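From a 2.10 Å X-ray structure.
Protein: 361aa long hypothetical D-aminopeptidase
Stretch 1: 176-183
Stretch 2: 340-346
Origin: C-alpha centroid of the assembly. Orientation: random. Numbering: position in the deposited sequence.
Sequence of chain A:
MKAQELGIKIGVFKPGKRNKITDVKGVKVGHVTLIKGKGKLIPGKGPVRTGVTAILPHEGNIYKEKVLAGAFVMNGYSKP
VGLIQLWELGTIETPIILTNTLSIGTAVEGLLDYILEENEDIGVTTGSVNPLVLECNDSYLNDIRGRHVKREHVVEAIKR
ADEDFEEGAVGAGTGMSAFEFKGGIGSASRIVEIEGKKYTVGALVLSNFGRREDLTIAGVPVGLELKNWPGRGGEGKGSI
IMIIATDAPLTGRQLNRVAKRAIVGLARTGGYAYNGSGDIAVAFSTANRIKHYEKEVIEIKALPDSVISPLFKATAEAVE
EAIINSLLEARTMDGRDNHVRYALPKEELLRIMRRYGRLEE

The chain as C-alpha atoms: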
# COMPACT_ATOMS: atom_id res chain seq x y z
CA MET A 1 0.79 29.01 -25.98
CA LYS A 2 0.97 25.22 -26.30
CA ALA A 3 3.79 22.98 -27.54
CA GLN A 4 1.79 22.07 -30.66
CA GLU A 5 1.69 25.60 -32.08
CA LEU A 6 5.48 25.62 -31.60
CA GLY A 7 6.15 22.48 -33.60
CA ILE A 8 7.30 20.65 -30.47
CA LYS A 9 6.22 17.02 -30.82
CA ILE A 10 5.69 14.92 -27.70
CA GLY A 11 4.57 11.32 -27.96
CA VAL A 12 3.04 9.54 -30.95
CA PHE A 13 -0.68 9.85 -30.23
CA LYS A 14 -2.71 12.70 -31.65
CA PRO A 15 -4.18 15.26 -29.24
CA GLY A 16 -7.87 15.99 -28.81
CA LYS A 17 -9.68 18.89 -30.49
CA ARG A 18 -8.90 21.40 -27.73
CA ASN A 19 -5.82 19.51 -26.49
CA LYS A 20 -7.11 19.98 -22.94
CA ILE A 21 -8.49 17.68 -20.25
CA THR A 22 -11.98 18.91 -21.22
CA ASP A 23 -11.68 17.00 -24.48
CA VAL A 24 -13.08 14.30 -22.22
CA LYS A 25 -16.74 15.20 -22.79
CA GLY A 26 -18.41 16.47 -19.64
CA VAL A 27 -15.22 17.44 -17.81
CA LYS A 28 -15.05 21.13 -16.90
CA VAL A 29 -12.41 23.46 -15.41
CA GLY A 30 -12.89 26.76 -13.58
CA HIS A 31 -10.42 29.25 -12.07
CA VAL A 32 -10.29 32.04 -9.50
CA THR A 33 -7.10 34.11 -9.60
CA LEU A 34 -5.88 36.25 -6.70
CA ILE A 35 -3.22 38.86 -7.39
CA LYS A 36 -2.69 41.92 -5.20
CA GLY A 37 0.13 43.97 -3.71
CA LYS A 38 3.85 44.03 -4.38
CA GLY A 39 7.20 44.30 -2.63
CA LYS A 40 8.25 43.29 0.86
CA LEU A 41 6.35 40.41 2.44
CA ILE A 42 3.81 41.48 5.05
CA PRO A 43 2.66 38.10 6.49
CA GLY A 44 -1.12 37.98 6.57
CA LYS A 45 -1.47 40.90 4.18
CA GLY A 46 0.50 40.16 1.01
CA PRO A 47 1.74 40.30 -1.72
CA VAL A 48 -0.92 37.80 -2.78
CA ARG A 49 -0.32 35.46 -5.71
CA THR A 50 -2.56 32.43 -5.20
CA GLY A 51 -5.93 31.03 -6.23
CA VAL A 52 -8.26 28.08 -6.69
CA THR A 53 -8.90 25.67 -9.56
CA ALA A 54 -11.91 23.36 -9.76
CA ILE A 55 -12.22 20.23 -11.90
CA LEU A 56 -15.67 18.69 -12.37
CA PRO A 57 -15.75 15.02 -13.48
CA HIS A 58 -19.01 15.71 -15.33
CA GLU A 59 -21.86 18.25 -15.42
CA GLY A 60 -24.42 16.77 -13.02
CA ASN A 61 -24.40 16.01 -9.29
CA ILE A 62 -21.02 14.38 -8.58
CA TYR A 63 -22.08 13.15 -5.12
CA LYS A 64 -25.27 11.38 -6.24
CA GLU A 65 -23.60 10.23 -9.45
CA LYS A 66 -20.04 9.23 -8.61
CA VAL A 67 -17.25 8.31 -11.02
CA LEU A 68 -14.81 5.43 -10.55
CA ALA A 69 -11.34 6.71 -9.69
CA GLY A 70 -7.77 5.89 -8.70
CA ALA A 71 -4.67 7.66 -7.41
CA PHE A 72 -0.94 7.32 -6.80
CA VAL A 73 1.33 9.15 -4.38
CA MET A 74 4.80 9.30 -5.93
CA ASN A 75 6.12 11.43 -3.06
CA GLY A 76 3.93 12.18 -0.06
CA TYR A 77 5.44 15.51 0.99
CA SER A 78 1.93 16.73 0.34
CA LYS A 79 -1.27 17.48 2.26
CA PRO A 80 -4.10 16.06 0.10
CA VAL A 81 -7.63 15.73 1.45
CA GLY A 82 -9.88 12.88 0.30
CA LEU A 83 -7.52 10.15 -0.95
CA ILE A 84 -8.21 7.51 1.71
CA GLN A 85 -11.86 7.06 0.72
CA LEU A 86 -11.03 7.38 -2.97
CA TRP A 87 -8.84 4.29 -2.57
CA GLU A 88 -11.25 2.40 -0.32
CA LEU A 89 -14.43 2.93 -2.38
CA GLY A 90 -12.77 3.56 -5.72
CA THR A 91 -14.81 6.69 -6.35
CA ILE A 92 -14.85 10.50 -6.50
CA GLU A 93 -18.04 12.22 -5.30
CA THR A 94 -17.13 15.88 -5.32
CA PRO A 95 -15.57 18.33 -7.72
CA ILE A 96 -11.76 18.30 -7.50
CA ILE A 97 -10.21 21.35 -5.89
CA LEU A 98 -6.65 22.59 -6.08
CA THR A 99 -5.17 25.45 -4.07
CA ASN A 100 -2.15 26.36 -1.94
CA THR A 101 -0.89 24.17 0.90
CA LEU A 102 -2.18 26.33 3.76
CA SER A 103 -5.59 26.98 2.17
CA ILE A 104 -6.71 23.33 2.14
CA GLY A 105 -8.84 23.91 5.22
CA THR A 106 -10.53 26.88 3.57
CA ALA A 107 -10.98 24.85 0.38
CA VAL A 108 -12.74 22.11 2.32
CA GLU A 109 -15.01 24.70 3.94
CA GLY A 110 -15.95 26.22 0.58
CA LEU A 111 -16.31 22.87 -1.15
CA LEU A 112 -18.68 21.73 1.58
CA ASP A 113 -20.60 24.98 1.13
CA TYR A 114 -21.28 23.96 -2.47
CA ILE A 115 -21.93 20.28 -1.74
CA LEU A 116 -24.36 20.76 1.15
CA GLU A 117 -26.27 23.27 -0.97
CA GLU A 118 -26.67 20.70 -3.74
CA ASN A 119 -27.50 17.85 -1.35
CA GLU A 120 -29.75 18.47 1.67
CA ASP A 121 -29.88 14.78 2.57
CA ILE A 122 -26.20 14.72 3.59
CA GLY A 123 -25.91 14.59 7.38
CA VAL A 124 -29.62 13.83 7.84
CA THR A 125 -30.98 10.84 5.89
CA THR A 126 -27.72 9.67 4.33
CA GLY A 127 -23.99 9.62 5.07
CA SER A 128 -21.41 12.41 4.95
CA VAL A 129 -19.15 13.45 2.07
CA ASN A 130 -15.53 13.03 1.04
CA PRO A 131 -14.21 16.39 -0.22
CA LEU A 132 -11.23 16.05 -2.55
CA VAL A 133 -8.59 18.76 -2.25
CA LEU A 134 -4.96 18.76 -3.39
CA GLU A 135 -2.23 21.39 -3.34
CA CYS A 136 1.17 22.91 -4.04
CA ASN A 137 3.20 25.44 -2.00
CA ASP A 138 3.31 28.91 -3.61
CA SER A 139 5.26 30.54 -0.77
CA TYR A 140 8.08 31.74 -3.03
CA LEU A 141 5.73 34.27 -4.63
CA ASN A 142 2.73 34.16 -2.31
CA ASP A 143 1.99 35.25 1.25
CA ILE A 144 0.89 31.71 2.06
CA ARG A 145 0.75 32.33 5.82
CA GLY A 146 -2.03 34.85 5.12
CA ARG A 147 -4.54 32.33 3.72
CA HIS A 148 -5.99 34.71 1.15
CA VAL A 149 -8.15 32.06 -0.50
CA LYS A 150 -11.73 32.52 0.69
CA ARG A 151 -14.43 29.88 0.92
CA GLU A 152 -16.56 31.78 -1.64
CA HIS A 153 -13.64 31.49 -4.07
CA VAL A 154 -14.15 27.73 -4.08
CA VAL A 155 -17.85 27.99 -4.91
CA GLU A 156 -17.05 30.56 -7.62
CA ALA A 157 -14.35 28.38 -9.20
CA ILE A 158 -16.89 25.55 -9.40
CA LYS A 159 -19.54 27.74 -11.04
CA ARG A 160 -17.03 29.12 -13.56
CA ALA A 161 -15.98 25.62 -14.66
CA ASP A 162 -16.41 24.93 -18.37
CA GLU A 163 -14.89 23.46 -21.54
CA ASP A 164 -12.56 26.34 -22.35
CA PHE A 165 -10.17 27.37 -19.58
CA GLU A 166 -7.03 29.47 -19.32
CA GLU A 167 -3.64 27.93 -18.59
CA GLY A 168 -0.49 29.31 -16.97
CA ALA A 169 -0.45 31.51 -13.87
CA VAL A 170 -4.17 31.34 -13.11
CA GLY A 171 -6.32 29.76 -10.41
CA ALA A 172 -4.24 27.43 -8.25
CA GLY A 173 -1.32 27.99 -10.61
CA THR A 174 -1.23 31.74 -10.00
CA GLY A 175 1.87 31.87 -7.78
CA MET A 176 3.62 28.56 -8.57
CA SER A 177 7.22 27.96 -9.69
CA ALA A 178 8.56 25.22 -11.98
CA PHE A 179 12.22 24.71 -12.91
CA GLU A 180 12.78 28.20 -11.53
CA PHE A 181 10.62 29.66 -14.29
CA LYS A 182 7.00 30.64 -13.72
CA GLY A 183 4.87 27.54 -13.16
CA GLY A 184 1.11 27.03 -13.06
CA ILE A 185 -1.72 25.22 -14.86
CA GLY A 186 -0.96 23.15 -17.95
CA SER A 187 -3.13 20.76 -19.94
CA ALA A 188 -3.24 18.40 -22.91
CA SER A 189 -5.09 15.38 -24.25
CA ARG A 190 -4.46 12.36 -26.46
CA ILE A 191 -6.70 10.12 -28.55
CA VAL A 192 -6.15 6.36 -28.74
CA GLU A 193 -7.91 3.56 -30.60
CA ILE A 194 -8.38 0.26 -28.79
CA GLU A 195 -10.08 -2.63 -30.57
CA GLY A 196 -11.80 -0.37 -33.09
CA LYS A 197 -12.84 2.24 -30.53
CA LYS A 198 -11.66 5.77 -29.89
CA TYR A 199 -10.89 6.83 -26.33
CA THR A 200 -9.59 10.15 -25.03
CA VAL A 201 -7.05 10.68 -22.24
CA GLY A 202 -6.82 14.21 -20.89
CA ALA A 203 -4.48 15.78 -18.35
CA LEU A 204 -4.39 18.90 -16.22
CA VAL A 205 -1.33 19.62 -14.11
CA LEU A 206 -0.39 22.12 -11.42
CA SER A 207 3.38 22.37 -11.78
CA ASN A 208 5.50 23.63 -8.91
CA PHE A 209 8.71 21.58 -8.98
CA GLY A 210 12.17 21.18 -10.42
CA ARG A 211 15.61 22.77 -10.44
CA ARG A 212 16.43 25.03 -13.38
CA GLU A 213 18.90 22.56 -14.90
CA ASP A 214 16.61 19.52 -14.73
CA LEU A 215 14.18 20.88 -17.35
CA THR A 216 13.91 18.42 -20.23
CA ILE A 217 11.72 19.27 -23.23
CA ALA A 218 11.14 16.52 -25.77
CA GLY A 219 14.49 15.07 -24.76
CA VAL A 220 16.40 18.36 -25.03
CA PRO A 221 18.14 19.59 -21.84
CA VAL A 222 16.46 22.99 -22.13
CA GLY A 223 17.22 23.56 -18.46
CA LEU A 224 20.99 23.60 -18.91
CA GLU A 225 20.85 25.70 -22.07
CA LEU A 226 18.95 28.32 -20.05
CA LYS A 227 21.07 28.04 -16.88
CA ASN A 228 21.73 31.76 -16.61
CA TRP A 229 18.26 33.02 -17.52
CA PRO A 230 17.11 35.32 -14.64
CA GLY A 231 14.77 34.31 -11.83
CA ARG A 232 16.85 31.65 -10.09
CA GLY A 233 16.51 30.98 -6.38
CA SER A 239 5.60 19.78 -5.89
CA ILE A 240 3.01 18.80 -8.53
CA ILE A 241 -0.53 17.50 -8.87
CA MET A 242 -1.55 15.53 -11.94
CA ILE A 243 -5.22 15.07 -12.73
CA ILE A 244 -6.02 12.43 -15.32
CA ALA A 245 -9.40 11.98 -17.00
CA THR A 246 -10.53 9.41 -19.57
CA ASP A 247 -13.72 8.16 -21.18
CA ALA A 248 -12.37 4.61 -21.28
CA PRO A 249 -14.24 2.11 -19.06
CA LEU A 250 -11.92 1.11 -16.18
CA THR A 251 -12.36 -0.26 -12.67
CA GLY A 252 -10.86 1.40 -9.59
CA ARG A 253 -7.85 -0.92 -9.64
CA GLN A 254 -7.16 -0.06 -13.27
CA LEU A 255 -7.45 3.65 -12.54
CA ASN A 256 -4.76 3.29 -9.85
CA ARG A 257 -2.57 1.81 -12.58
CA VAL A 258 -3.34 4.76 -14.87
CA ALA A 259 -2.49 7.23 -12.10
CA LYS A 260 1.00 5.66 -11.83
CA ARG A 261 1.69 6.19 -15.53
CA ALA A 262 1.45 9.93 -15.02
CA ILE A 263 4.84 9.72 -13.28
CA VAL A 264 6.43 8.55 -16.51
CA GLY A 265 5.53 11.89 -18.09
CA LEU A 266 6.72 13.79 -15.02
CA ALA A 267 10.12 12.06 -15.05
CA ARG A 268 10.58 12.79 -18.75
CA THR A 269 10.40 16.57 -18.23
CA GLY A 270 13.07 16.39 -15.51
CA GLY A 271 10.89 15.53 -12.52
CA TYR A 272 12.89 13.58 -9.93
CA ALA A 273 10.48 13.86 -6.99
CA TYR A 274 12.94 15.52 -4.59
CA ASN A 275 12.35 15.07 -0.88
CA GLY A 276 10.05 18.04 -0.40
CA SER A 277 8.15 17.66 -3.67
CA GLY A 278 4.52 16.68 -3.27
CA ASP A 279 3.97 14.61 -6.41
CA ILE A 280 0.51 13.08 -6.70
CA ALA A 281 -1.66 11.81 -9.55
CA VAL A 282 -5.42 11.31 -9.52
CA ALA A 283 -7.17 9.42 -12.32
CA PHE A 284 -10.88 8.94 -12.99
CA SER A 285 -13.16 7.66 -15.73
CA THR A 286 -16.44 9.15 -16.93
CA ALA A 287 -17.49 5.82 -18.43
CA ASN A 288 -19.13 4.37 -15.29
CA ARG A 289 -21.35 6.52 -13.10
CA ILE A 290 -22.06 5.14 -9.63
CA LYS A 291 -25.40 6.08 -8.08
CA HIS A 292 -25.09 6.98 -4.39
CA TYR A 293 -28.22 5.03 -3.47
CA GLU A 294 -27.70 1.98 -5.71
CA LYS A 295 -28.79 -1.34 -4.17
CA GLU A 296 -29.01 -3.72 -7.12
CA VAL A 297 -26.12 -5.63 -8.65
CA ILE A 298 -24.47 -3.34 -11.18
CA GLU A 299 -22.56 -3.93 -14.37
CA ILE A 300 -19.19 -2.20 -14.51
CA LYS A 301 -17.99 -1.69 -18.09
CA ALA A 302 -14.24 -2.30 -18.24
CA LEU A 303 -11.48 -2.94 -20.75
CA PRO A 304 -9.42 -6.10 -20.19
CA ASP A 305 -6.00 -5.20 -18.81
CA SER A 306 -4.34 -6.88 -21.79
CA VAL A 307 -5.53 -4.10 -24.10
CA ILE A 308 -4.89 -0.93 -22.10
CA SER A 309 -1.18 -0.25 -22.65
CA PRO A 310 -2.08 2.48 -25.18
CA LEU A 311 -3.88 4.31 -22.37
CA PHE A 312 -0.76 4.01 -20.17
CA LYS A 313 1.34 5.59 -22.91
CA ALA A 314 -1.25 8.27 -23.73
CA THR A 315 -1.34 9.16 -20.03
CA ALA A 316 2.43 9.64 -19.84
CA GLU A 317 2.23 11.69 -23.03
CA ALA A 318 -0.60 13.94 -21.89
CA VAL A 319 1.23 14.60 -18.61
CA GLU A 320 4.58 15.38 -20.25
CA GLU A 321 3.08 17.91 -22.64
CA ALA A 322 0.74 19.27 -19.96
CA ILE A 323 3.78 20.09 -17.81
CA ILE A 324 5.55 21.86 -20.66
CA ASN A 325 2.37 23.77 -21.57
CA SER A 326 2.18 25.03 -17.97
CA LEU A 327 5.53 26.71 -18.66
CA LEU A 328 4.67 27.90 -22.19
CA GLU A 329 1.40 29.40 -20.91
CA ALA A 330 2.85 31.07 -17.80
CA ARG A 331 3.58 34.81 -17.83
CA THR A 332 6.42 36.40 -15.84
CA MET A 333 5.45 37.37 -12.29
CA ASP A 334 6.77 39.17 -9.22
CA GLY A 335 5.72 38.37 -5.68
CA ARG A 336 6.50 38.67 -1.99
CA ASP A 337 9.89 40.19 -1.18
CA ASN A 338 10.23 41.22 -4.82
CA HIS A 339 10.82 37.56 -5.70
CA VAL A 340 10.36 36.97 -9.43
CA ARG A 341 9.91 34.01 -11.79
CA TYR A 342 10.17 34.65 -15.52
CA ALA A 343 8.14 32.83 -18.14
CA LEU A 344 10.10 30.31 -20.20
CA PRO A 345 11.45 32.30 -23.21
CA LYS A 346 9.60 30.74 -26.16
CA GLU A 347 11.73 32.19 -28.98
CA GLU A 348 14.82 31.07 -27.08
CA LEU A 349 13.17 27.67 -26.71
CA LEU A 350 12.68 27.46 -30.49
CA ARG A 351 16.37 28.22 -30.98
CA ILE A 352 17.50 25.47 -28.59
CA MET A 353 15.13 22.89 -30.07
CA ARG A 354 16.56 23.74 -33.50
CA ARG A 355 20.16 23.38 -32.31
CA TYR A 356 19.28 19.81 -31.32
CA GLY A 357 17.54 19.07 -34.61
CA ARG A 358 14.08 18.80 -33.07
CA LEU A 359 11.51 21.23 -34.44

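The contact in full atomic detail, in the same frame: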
# COMPACT_ATOMS: atom_id res chain seq x y z
N MET A 176 2.72 29.72 -8.56
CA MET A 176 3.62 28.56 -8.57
C MET A 176 4.92 28.75 -9.37
O MET A 176 5.01 29.60 -10.25
CB MET A 176 2.88 27.34 -9.11
CG MET A 176 1.66 26.92 -8.29
SD MET A 176 2.03 26.47 -6.57
CE MET A 176 0.55 27.02 -5.74
N SER A 177 5.91 27.93 -9.04
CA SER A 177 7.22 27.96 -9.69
C SER A 177 7.58 26.57 -10.20
O SER A 177 7.36 25.58 -9.50
CB SER A 177 8.30 28.40 -8.69
OG SER A 177 8.00 29.66 -8.13
N ALA A 178 8.15 26.49 -11.40
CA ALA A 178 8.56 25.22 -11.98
C ALA A 178 9.89 25.39 -12.71
O ALA A 178 10.00 26.22 -13.62
CB ALA A 178 7.49 24.72 -12.95
N PHE A 179 10.90 24.63 -12.29
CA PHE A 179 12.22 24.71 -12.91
C PHE A 179 12.77 26.12 -12.81
O PHE A 179 13.55 26.56 -13.65
CB PHE A 179 12.14 24.29 -14.38
CG PHE A 179 11.70 22.87 -14.57
CD1 PHE A 179 12.56 21.81 -14.27
CD2 PHE A 179 10.42 22.58 -15.03
CE1 PHE A 179 12.15 20.49 -14.41
CE2 PHE A 179 9.99 21.26 -15.17
CZ PHE A 179 10.86 20.21 -14.86
N GLU A 180 12.35 26.83 -11.77
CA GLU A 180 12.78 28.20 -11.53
C GLU A 180 12.36 29.18 -12.62
O GLU A 180 13.00 30.21 -12.85
CB GLU A 180 14.28 28.25 -11.26
CG GLU A 180 14.62 27.47 -10.01
CD GLU A 180 16.09 27.46 -9.66
OE1 GLU A 180 16.62 28.51 -9.23
OE2 GLU A 180 16.72 26.40 -9.82
N PHE A 181 11.26 28.83 -13.28
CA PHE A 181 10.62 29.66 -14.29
C PHE A 181 9.22 29.74 -13.70
O PHE A 181 8.93 29.07 -12.70
CB PHE A 181 10.56 28.95 -15.64
CG PHE A 181 11.88 28.92 -16.37
CD1 PHE A 181 12.51 30.10 -16.74
CD2 PHE A 181 12.46 27.71 -16.73
CE1 PHE A 181 13.72 30.08 -17.46
CE2 PHE A 181 13.66 27.67 -17.45
CZ PHE A 181 14.29 28.85 -17.81
N LYS A 182 8.34 30.55 -14.27
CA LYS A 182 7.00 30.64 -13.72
C LYS A 182 6.29 29.32 -14.00
O LYS A 182 6.38 28.78 -15.10
CB LYS A 182 6.22 31.78 -14.37
CG LYS A 182 4.85 32.02 -13.77
CD LYS A 182 4.96 32.52 -12.33
CE LYS A 182 3.59 32.61 -11.67
NZ LYS A 182 2.89 31.29 -11.70
N GLY A 183 5.60 28.79 -12.99
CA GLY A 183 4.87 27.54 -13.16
C GLY A 183 3.38 27.84 -13.24
O GLY A 183 2.99 28.98 -13.49
N VAL A 340 10.91 37.02 -8.08
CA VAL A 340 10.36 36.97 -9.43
C VAL A 340 10.72 35.70 -10.20
O VAL A 340 11.83 35.18 -10.08
CB VAL A 340 10.81 38.19 -10.29
CG1 VAL A 340 10.42 39.49 -9.60
CG2 VAL A 340 12.31 38.13 -10.53
N ARG A 341 9.75 35.20 -10.97
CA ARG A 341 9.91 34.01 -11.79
C ARG A 341 9.52 34.45 -13.19
O ARG A 341 8.41 34.95 -13.40
CB ARG A 341 8.97 32.88 -11.35
CG ARG A 341 9.27 32.26 -9.99
CD ARG A 341 10.68 31.69 -9.90
NE ARG A 341 10.77 30.69 -8.83
CZ ARG A 341 11.91 30.26 -8.29
NH1 ARG A 341 13.07 30.74 -8.70
NH2 ARG A 341 11.87 29.35 -7.33
N TYR A 342 10.42 34.26 -14.15
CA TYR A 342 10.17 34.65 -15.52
C TYR A 342 9.63 33.51 -16.34
O TYR A 342 10.01 32.36 -16.15
CB TYR A 342 11.45 35.18 -16.18
CG TYR A 342 12.00 36.42 -15.53
CD1 TYR A 342 12.79 36.34 -14.39
CD2 TYR A 342 11.72 37.68 -16.06
CE1 TYR A 342 13.29 37.49 -13.79
CE2 TYR A 342 12.21 38.84 -15.47
CZ TYR A 342 12.99 38.74 -14.33
OH TYR A 342 13.48 39.88 -13.74
N ALA A 343 8.73 33.83 -17.27
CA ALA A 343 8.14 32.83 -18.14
C ALA A 343 9.21 32.27 -19.05
O ALA A 343 10.10 33.00 -19.51
CB ALA A 343 7.03 33.44 -18.96
N LEU A 344 9.14 30.97 -19.32
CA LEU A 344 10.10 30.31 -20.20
C LEU A 344 10.14 31.05 -21.54
O LEU A 344 9.12 31.16 -22.22
CB LEU A 344 9.67 28.86 -20.42
CG LEU A 344 10.56 27.94 -21.24
CD1 LEU A 344 11.85 27.64 -20.47
CD2 LEU A 344 9.80 26.65 -21.52
N PRO A 345 11.31 31.58 -21.93
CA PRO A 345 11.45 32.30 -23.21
C PRO A 345 11.19 31.41 -24.43
O PRO A 345 12.06 30.63 -24.83
CB PRO A 345 12.89 32.82 -23.15
CG PRO A 345 13.58 31.78 -22.32
CD PRO A 345 12.59 31.56 -21.20
N LYS A 346 10.01 31.55 -25.02
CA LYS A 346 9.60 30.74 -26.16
C LYS A 346 10.43 30.84 -27.44
O LYS A 346 10.62 29.83 -28.13
CB LYS A 346 8.11 31.00 -26.45
CG LYS A 346 7.20 30.49 -25.34
CD LYS A 346 5.73 30.83 -25.56
CE LYS A 346 5.44 32.30 -25.33
NZ LYS A 346 5.77 32.75 -23.94
O HOH W 1 9.72 28.14 -5.70
O HOH W 2 12.59 32.69 -13.83
O HOH W 3 7.36 29.45 -17.91

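Stretch 1 is a tight hairpin: a type I' turn from Ala 178 to Phe 181 joins strands 177-178 and 181-182, with backbone hydrogen bonds between Ala 178 and Phe 181 in both directions and from Gly 183 N to Met 176 O. Stretch 2, at least 159 residues away in sequence wherever the two touch, runs past the 181-182 strand, and the closest alpha carbons are those of Lys 182 and Arg 341, 4.9 Å apart. One direct backbone hydrogen bond joins the stretches, from Lys 182 N to Tyr 342 O (3.1 Å, 152°). Water extends this backbone link in both directions: water 2 lies 2.7 Å from both Glu 180 O and Tyr 342 N, accepting from the latter and able to donate to the former, while water 3 donates to Lys 182 O (3.1 Å) and accepts from Leu 344 N (2.7 Å).

Arg 341, pointing toward the hairpin, has the largest area covered by the partner stretch. Its NE donates a nearly straight hydrogen bond to Ser 177 OG (3.0 Å, 168°), which lies at the edge of the guanidinium, where the N-H groups point. Water 1 accepts from Arg 341 NH2 (3.0 Å) and makes a weak bond with Ser 177 OG (3.3 Å). Glu 180 CA covers one guanidinium face; Glu 180 OE1 stays 4.2 Å from Arg 341 NH1, beyond a salt bridge, and both atoms are hydrogen-bonded elsewhere in the structure.

The apolar contact centres on Phe 181. Leu 344 CD1 sits over one ring face, 3.8 Å from the Phe 181 ring centroid in a CH-pi contact, and Pro 345 CD approaches Phe 181 CE1 at 4.2 Å. Lys 182 lays its aliphatic part by Arg 341 (CD to Arg 341 CB, 4.1 Å), but its end leads away: Lys 182 NZ donates to Met 176 O and Gly 183 O.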